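Local coordinates for binding domain (Hc) of Paraclostridial Mosquitocidal Protein 1 (Paraclostridium bifermentans, PDB 6HOX) that probably recognises host nerve cells as the receptor-binding part of a clostridial neurotoxin that targets Anopheles mosquitoes, at residues L108-G122 with I125-R139. Residues are numbered along the deposited sequence; the frame is centred on the assembly and turned at random.
Sequences LGIEYDLVNNMDNQG and ISLKDGNLVWRMKDR
E111 leaves the backbone with CG anti to its carbonyl carbon (chi1 -77°) and runs out extended, while R135 starts with CG anti to the backbone N and bends at chi3; the two chains cross obliquely over V133, whose methyls lie under the carboxylate. This is the outer side, away from strand 89-96, of an antiparallel sheet in the N-terminal, concanavalin-like half of the toxin's binding domain, and here E111 and R135 stay partly exposed. The carboxylate meets the edge of the guanidinium, nearly coplanar with it at 21°, in a two-pronged salt bridge: NH1 of R135 to OE1 of E111 at 2.6 Å, NH2 to OE2 at a very short 2.5 Å. D145 takes a second bridge from NH2, so two acids share that nitrogen.

On the inward side, L127 lays CB over one face of the Y112 ring, a CH-pi contact 4.3 Å from the centroid; the hydroxyl of Y112 finds its polar partner in Q217. I125 pairs with V115 and packs on I91 and F93, joining this sheet to the larger one that contains strand 89-96. At I125 the register slips by one in a classic beta bulge, with L114 and V115 both opposite it: the carbonyl of I125 accepts from both L114 N and V115 N, at 2.9 and 3.1 Å.

At the far end, G122 and K137 exchange two backbone bonds, and M118 curls SD and CE against CB of K137. The type I' turn from K128 to N131 closes the other end, where D129 OD1 uses its syn lone pair to take G109 N at 2.7 Å, nearly straight at 173°.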
# COMPACT_ATOMS: atom_id res chain seq x y z
N LEU A 108 9.94 12.15 -17.66
CA LEU A 108 11.23 11.76 -17.13
C LEU A 108 12.01 13.04 -16.78
O LEU A 108 12.07 13.95 -17.58
CB LEU A 108 11.96 10.90 -18.18
CG LEU A 108 13.33 10.34 -17.79
CD1 LEU A 108 13.37 9.87 -16.35
CD2 LEU A 108 13.71 9.19 -18.71
N GLY A 109 12.52 13.10 -15.54
CA GLY A 109 13.37 14.19 -15.09
C GLY A 109 12.60 15.48 -14.82
O GLY A 109 13.21 16.48 -14.43
N ILE A 110 11.27 15.45 -14.98
CA ILE A 110 10.41 16.63 -14.80
C ILE A 110 9.59 16.48 -13.50
O ILE A 110 8.80 15.54 -13.40
CB ILE A 110 9.50 16.82 -16.03
CG1 ILE A 110 10.31 17.08 -17.30
CG2 ILE A 110 8.47 17.92 -15.80
CD1 ILE A 110 9.66 16.52 -18.55
N GLU A 111 9.81 17.39 -12.54
CA GLU A 111 9.00 17.50 -11.31
C GLU A 111 7.61 18.03 -11.68
O GLU A 111 7.54 18.99 -12.40
CB GLU A 111 9.50 18.55 -10.32
CG GLU A 111 10.70 18.16 -9.50
CD GLU A 111 11.02 19.13 -8.37
OE1 GLU A 111 10.12 19.88 -7.94
OE2 GLU A 111 12.18 19.12 -7.91
N TYR A 112 6.55 17.45 -11.13
CA TYR A 112 5.24 18.06 -11.27
C TYR A 112 4.51 18.07 -9.92
O TYR A 112 4.74 17.21 -9.06
CB TYR A 112 4.44 17.44 -12.42
CG TYR A 112 4.19 15.95 -12.36
CD1 TYR A 112 3.12 15.42 -11.65
CD2 TYR A 112 5.00 15.07 -13.05
CE1 TYR A 112 2.88 14.05 -11.62
CE2 TYR A 112 4.78 13.70 -13.03
CZ TYR A 112 3.72 13.19 -12.32
OH TYR A 112 3.52 11.83 -12.34
N ASP A 113 3.62 19.07 -9.77
CA ASP A 113 2.93 19.39 -8.52
C ASP A 113 1.88 18.33 -8.20
O ASP A 113 1.23 17.75 -9.10
CB ASP A 113 2.21 20.73 -8.58
CG ASP A 113 3.09 21.96 -8.77
OD1 ASP A 113 4.32 21.83 -8.59
OD2 ASP A 113 2.53 23.03 -9.08
N LEU A 114 1.71 18.09 -6.90
CA LEU A 114 0.57 17.40 -6.37
C LEU A 114 -0.19 18.32 -5.40
O LEU A 114 -1.42 18.43 -5.46
CB LEU A 114 1.06 16.14 -5.66
CG LEU A 114 -0.05 15.28 -5.06
CD1 LEU A 114 -1.07 14.87 -6.12
CD2 LEU A 114 0.53 14.05 -4.38
N VAL A 115 0.55 18.92 -4.46
CA VAL A 115 0.02 19.85 -3.49
C VAL A 115 0.97 21.05 -3.46
O VAL A 115 2.16 20.88 -3.26
CB VAL A 115 -0.13 19.24 -2.08
CG1 VAL A 115 -0.90 20.17 -1.17
CG2 VAL A 115 -0.76 17.85 -2.10
N ASN A 116 0.42 22.26 -3.64
CA ASN A 116 1.21 23.43 -3.94
C ASN A 116 0.74 24.58 -3.05
O ASN A 116 -0.43 24.92 -3.03
CB ASN A 116 1.17 23.73 -5.44
CG ASN A 116 1.95 24.97 -5.81
OD1 ASN A 116 1.85 25.97 -5.12
ND2 ASN A 116 2.73 24.91 -6.87
N ASN A 117 1.67 25.09 -2.23
CA ASN A 117 1.50 26.36 -1.52
C ASN A 117 2.75 27.21 -1.76
O ASN A 117 3.38 27.69 -0.81
CB ASN A 117 1.24 26.20 -0.02
CG ASN A 117 0.88 27.52 0.64
OD1 ASN A 117 1.36 27.83 1.73
ND2 ASN A 117 0.09 28.33 -0.04
N MET A 118 3.07 27.40 -3.04
CA MET A 118 4.24 28.12 -3.49
C MET A 118 3.80 29.28 -4.38
O MET A 118 3.12 29.08 -5.38
CB MET A 118 5.15 27.20 -4.31
CG MET A 118 6.45 27.83 -4.71
SD MET A 118 7.56 27.96 -3.31
CE MET A 118 8.17 26.27 -3.24
N ASP A 119 4.16 30.51 -4.00
CA ASP A 119 4.04 31.65 -4.92
C ASP A 119 5.47 32.12 -5.21
O ASP A 119 6.19 31.43 -5.98
CB ASP A 119 2.99 32.66 -4.45
CG ASP A 119 3.13 33.20 -3.04
OD1 ASP A 119 2.08 33.36 -2.36
OD2 ASP A 119 4.28 33.55 -2.66
N ASN A 120 5.90 33.24 -4.62
CA ASN A 120 7.30 33.63 -4.68
C ASN A 120 8.07 32.79 -3.66
O ASN A 120 9.27 32.54 -3.82
CB ASN A 120 7.51 35.12 -4.38
CG ASN A 120 8.96 35.52 -4.40
OD1 ASN A 120 9.55 35.83 -3.36
ND2 ASN A 120 9.56 35.51 -5.57
N GLN A 121 7.38 32.42 -2.58
CA GLN A 121 7.95 31.56 -1.55
C GLN A 121 6.88 30.59 -1.08
O GLN A 121 5.72 30.73 -1.47
CB GLN A 121 8.47 32.42 -0.40
CG GLN A 121 7.36 33.11 0.39
CD GLN A 121 7.39 34.61 0.24
OE1 GLN A 121 8.06 35.17 -0.63
NE2 GLN A 121 6.69 35.28 1.14
N GLY A 122 7.28 29.64 -0.22
CA GLY A 122 6.36 28.67 0.39
C GLY A 122 6.88 27.25 0.29
O GLY A 122 8.12 27.03 0.36
N ILE A 125 4.64 19.85 -2.55
CA ILE A 125 4.82 18.41 -2.64
C ILE A 125 4.64 18.06 -4.12
O ILE A 125 3.60 18.39 -4.71
CB ILE A 125 3.81 17.67 -1.75
CG1 ILE A 125 4.04 17.95 -0.27
CG2 ILE A 125 3.84 16.18 -2.03
CD1 ILE A 125 2.83 17.68 0.62
N SER A 126 5.68 17.43 -4.70
CA SER A 126 5.77 17.09 -6.11
C SER A 126 6.12 15.61 -6.29
O SER A 126 6.56 14.94 -5.36
CB SER A 126 6.76 17.96 -6.82
OG SER A 126 6.37 19.32 -6.70
N LEU A 127 5.94 15.15 -7.52
CA LEU A 127 6.40 13.86 -7.96
C LEU A 127 7.47 14.06 -9.03
O LEU A 127 7.39 15.01 -9.82
CB LEU A 127 5.21 13.08 -8.52
CG LEU A 127 4.11 12.75 -7.51
CD1 LEU A 127 2.90 12.12 -8.20
CD2 LEU A 127 4.65 11.83 -6.43
N LYS A 128 8.45 13.16 -9.02
CA LYS A 128 9.55 13.15 -9.97
C LYS A 128 10.14 11.74 -10.10
O LYS A 128 10.60 11.17 -9.12
CB LYS A 128 10.65 14.10 -9.47
CG LYS A 128 11.83 14.23 -10.42
CD LYS A 128 12.95 15.06 -9.87
CE LYS A 128 13.94 15.47 -10.94
NZ LYS A 128 15.05 16.26 -10.37
N ASP A 129 10.11 11.18 -11.31
CA ASP A 129 10.80 9.90 -11.60
C ASP A 129 10.43 8.86 -10.54
O ASP A 129 11.30 8.28 -9.89
CB ASP A 129 12.31 10.08 -11.60
CG ASP A 129 12.77 11.08 -12.64
OD1 ASP A 129 12.11 11.16 -13.70
OD2 ASP A 129 13.78 11.78 -12.38
N GLY A 130 9.12 8.70 -10.32
CA GLY A 130 8.58 7.69 -9.42
C GLY A 130 8.83 7.96 -7.94
O GLY A 130 8.56 7.09 -7.10
N ASN A 131 9.38 9.13 -7.62
CA ASN A 131 9.77 9.51 -6.27
C ASN A 131 8.98 10.77 -5.87
O ASN A 131 8.19 11.29 -6.64
CB ASN A 131 11.29 9.65 -6.16
CG ASN A 131 11.96 8.33 -5.84
OD1 ASN A 131 11.96 7.89 -4.69
ND2 ASN A 131 12.51 7.69 -6.85
N LEU A 132 9.15 11.19 -4.62
CA LEU A 132 8.39 12.28 -4.00
C LEU A 132 9.38 13.40 -3.69
O LEU A 132 10.53 13.12 -3.31
CB LEU A 132 7.73 11.74 -2.72
CG LEU A 132 6.53 12.51 -2.17
CD1 LEU A 132 5.33 12.41 -3.09
CD2 LEU A 132 6.16 12.00 -0.80
N VAL A 133 8.95 14.64 -3.93
CA VAL A 133 9.72 15.85 -3.64
C VAL A 133 8.95 16.68 -2.62
O VAL A 133 7.76 16.97 -2.84
CB VAL A 133 9.95 16.70 -4.90
CG1 VAL A 133 10.71 17.98 -4.58
CG2 VAL A 133 10.67 15.89 -5.97
N TRP A 134 9.64 17.07 -1.54
CA TRP A 134 9.25 18.12 -0.62
C TRP A 134 10.21 19.29 -0.85
O TRP A 134 11.43 19.11 -0.82
CB TRP A 134 9.29 17.63 0.84
CG TRP A 134 9.22 18.73 1.84
CD1 TRP A 134 10.24 19.20 2.62
CD2 TRP A 134 8.06 19.52 2.17
NE1 TRP A 134 9.79 20.21 3.42
CE2 TRP A 134 8.46 20.43 3.17
CE3 TRP A 134 6.73 19.52 1.76
CZ2 TRP A 134 7.58 21.35 3.74
CZ3 TRP A 134 5.86 20.43 2.31
CH2 TRP A 134 6.28 21.34 3.28
N ARG A 135 9.66 20.48 -1.09
CA ARG A 135 10.50 21.64 -1.28
C ARG A 135 9.94 22.83 -0.50
O ARG A 135 8.71 23.06 -0.50
CB ARG A 135 10.66 21.98 -2.76
CG ARG A 135 11.40 23.30 -2.97
CD ARG A 135 11.75 23.63 -4.41
NE ARG A 135 12.59 22.59 -4.98
CZ ARG A 135 12.17 21.68 -5.85
NH1 ARG A 135 11.05 21.90 -6.52
NH2 ARG A 135 12.86 20.57 -6.04
N MET A 136 10.85 23.55 0.16
CA MET A 136 10.62 24.83 0.81
C MET A 136 11.48 25.91 0.12
O MET A 136 12.64 25.66 -0.22
CB MET A 136 11.00 24.76 2.30
CG MET A 136 10.03 23.91 3.11
SD MET A 136 10.55 23.63 4.81
CE MET A 136 12.04 22.72 4.49
N LYS A 137 10.89 27.09 -0.11
CA LYS A 137 11.62 28.24 -0.61
C LYS A 137 11.20 29.48 0.20
O LYS A 137 10.03 29.75 0.35
CB LYS A 137 11.36 28.44 -2.11
CG LYS A 137 12.18 29.55 -2.75
CD LYS A 137 11.50 30.22 -3.91
CE LYS A 137 11.66 29.51 -5.23
NZ LYS A 137 11.20 30.39 -6.33
N ASP A 138 12.18 30.20 0.73
CA ASP A 138 11.89 31.35 1.57
C ASP A 138 11.91 32.62 0.70
O ASP A 138 12.12 32.58 -0.51
CB ASP A 138 12.81 31.37 2.80
CG ASP A 138 14.21 31.87 2.54
OD1 ASP A 138 14.49 32.26 1.37
OD2 ASP A 138 15.02 31.86 3.52
N ARG A 139 11.66 33.76 1.34
CA ARG A 139 11.46 35.02 0.66
C ARG A 139 12.76 35.59 0.10
O ARG A 139 12.71 36.59 -0.62
CB ARG A 139 10.79 36.01 1.61
CG ARG A 139 11.63 36.40 2.82
CD ARG A 139 10.77 36.64 4.05
NE ARG A 139 11.58 36.95 5.22
CZ ARG A 139 12.12 38.14 5.47
NH1 ARG A 139 11.96 39.13 4.61
NH2 ARG A 139 12.84 38.34 6.56
O HOH W 1 8.66 12.98 -13.28
O HOH W 2 6.30 20.42 -9.34
O HOH W 3 8.48 30.55 -7.20
O HOH W 4 11.72 33.60 -3.02